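Local coordinates for sialidase domain-containing protein (Dyadobacter fermentans, PDB 5HX0), which is of unknown function but carries a BNR repeat-like beta-propeller domain of the kind found in non-viral sialidases, at residues A[288-293]-A[302-307]. Sequence-based numbering, arbitrary orientation. Where two conformers were deposited one is given.
Sequences QACIAR and TAWEKM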
loop_
_atom_site.group_PDB
_atom_site.type_symbol
_atom_site.label_atom_id
_atom_site.label_comp_id
_atom_site.label_asym_id
_atom_site.label_seq_id
_atom_site.Cartn_x
_atom_site.Cartn_y
_atom_site.Cartn_z
ATOM N N GLN A 288 -27.733 19.298 -11.507
ATOM C CA GLN A 288 -29.022 18.625 -11.508
ATOM C C GLN A 288 -28.824 17.114 -11.440
ATOM O O GLN A 288 -28.096 16.538 -12.255
ATOM C CB GLN A 288 -29.805 19.000 -12.763
ATOM C CG GLN A 288 -31.150 18.346 -12.863
ATOM C CD GLN A 288 -32.179 18.983 -11.962
ATOM O OE1 GLN A 288 -33.165 18.350 -11.610
ATOM N NE2 GLN A 288 -31.961 20.241 -11.591
ATOM N N ALA A 289 -29.476 16.471 -10.472
ATOM C CA ALA A 289 -29.414 15.020 -10.362
ATOM C C ALA A 289 -30.387 14.406 -11.365
ATOM O O ALA A 289 -31.549 14.820 -11.444
ATOM C CB ALA A 289 -29.758 14.595 -8.933
ATOM N N CYS A 290 -29.925 13.431 -12.139
ATOM C CA CYS A 290 -30.750 12.894 -13.216
ATOM C C CYS A 290 -31.015 11.404 -13.032
ATOM O O CYS A 290 -30.404 10.726 -12.199
ATOM C CB CYS A 290 -30.098 13.148 -14.583
ATOM S SG CYS A 290 -30.092 14.916 -15.007
ATOM N N ILE A 291 -31.942 10.893 -13.840
ATOM C CA ILE A 291 -32.333 9.488 -13.766
ATOM C C ILE A 291 -32.512 8.970 -15.187
ATOM O O ILE A 291 -32.935 9.711 -16.082
ATOM C CB ILE A 291 -33.623 9.315 -12.925
ATOM C CG1 ILE A 291 -33.936 7.843 -12.668
ATOM C CG2 ILE A 291 -34.815 10.042 -13.598
ATOM C CD1 ILE A 291 -35.098 7.606 -11.690
ATOM N N ALA A 292 -32.146 7.714 -15.406
ATOM C CA ALA A 292 -32.446 7.031 -16.655
ATOM C C ALA A 292 -32.994 5.651 -16.323
ATOM O O ALA A 292 -32.574 5.024 -15.343
ATOM C CB ALA A 292 -31.203 6.933 -17.561
ATOM N N ARG A 293 -33.937 5.177 -17.143
ATOM C CA ARG A 293 -34.674 3.955 -16.854
ATOM C C ARG A 293 -34.667 2.999 -18.049
ATOM O O ARG A 293 -34.708 3.427 -19.209
ATOM C CB ARG A 293 -36.134 4.290 -16.448
ATOM C CG ARG A 293 -36.984 3.067 -16.118
ATOM C CD ARG A 293 -38.405 3.497 -15.690
ATOM N NE ARG A 293 -38.369 4.378 -14.521
ATOM C CZ ARG A 293 -38.635 3.992 -13.275
ATOM N NH1 ARG A 293 -38.973 2.734 -13.023
ATOM N NH2 ARG A 293 -38.580 4.871 -12.278
ATOM N N THR A 302 -34.536 4.504 -21.977
ATOM C CA THR A 302 -35.272 5.663 -22.454
ATOM C C THR A 302 -34.501 6.938 -22.098
ATOM O O THR A 302 -33.457 6.905 -21.443
ATOM C CB THR A 302 -36.685 5.676 -21.876
ATOM O OG1 THR A 302 -36.624 5.650 -20.450
ATOM C CG2 THR A 302 -37.486 4.481 -22.356
ATOM N N ALA A 303 -35.015 8.079 -22.555
ATOM C CA ALA A 303 -34.280 9.335 -22.424
ATOM C C ALA A 303 -34.030 9.679 -20.959
ATOM O O ALA A 303 -34.883 9.450 -20.094
ATOM C CB ALA A 303 -35.057 10.467 -23.100
ATOM N N TRP A 304 -32.853 10.232 -20.671
ATOM C CA TRP A 304 -32.579 10.629 -19.289
ATOM C C TRP A 304 -33.437 11.844 -18.926
ATOM O O TRP A 304 -33.809 12.645 -19.788
ATOM C CB TRP A 304 -31.084 10.927 -19.090
ATOM C CG TRP A 304 -30.548 11.985 -20.021
ATOM C CD1 TRP A 304 -30.024 11.796 -21.286
ATOM C CD2 TRP A 304 -30.506 13.392 -19.781
ATOM N NE1 TRP A 304 -29.653 13.002 -21.830
ATOM C CE2 TRP A 304 -29.944 13.998 -20.931
ATOM C CE3 TRP A 304 -30.888 14.203 -18.707
ATOM C CZ2 TRP A 304 -29.753 15.381 -21.028
ATOM C CZ3 TRP A 304 -30.699 15.574 -18.808
ATOM C CH2 TRP A 304 -30.132 16.146 -19.960
ATOM N N GLU A 305 -33.783 11.965 -17.638
ATOM C CA GLU A 305 -34.628 13.057 -17.141
ATOM C C GLU A 305 -33.969 13.749 -15.957
ATOM O O GLU A 305 -33.306 13.106 -15.141
ATOM C CB GLU A 305 -35.995 12.577 -16.629
ATOM C CG GLU A 305 -36.859 11.790 -17.570
ATOM C CD GLU A 305 -38.117 11.274 -16.860
ATOM O OE1 GLU A 305 -38.620 11.976 -15.953
ATOM O OE2 GLU A 305 -38.589 10.164 -17.194
ATOM N N LYS A 306 -34.229 15.048 -15.815
ATOM C CA LYS A 306 -33.919 15.717 -14.550
ATOM C C LYS A 306 -34.881 15.245 -13.464
ATOM O O LYS A 306 -36.101 15.187 -13.679
ATOM C CB LYS A 306 -34.023 17.236 -14.695
ATOM C CG LYS A 306 -33.121 17.845 -15.744
ATOM C CD LYS A 306 -33.363 19.330 -15.835
ATOM C CE LYS A 306 -33.410 19.756 -17.286
ATOM N NZ LYS A 306 -33.695 21.196 -17.405
HETATM N N MSE A 307 -34.348 14.930 -12.293
HETATM C CA MSE A 307 -35.217 14.558 -11.178
HETATM C C MSE A 307 -35.853 15.764 -10.501
HETATM O O MSE A 307 -36.857 15.623 -9.795
HETATM C CB MSE A 307 -34.448 13.713 -10.164
HETATM C CG MSE A 307 -34.274 12.302 -10.685
HETATM SE SE MSE A 307 -33.804 11.041 -9.276
HETATM C CE MSE A 307 -31.975 11.632 -9.135
HETATM O O HOH W 1 -35.465 7.183 -18.652
#
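A water molecule is gripped by three groups where regular pairing of the strands ends: it accepts from R293 N, donates to A303 O at 2.7 Å, and hydrogen-bonds T302 OG1. It thus replaces the bond that R293 N and A303 O would make in a regular antiparallel pair. R293 O still has a direct donor, T302 N at 3.0 Å, but one residue earlier than the I291–E305 register would place it. Beyond the water, I291 and E305 form a hydrogen-bonded antiparallel pair, with I291 N to E305 O and E305 N to I291 O both 2.9 Å. M307 N then reaches A289 O in a nearly straight bond, although the N-to-C directions of strands 288-293 and 305-307 differ by 127°, well short of antiparallel.

On the face of I291 and E305, the selenomethionine M307 crosses I291 at about a right angle, its CG 3.7 Å from I291 CG2. A bend at chi3 (-75°) sets M307 CE against both A289 CB and C290 O. On the other face W304 meets C290: the sulfur SG lies 3.9 Å from W304 CE3, oblique to the six-membered ring, 64° off its normal. In the modelled conformer, Q288 CG packs across the aliphatic part of K306, while Q288 OE1 accepts from G308 N.

R293 turns to D275 in a salt bridge. The hairpin supplies the last two strands of a four-stranded antiparallel sheet, consistent with one propeller blade: 305-307 is at the edge, and 288-294 pairs on its inner side with 276-283, where I291 touches V277 and F279.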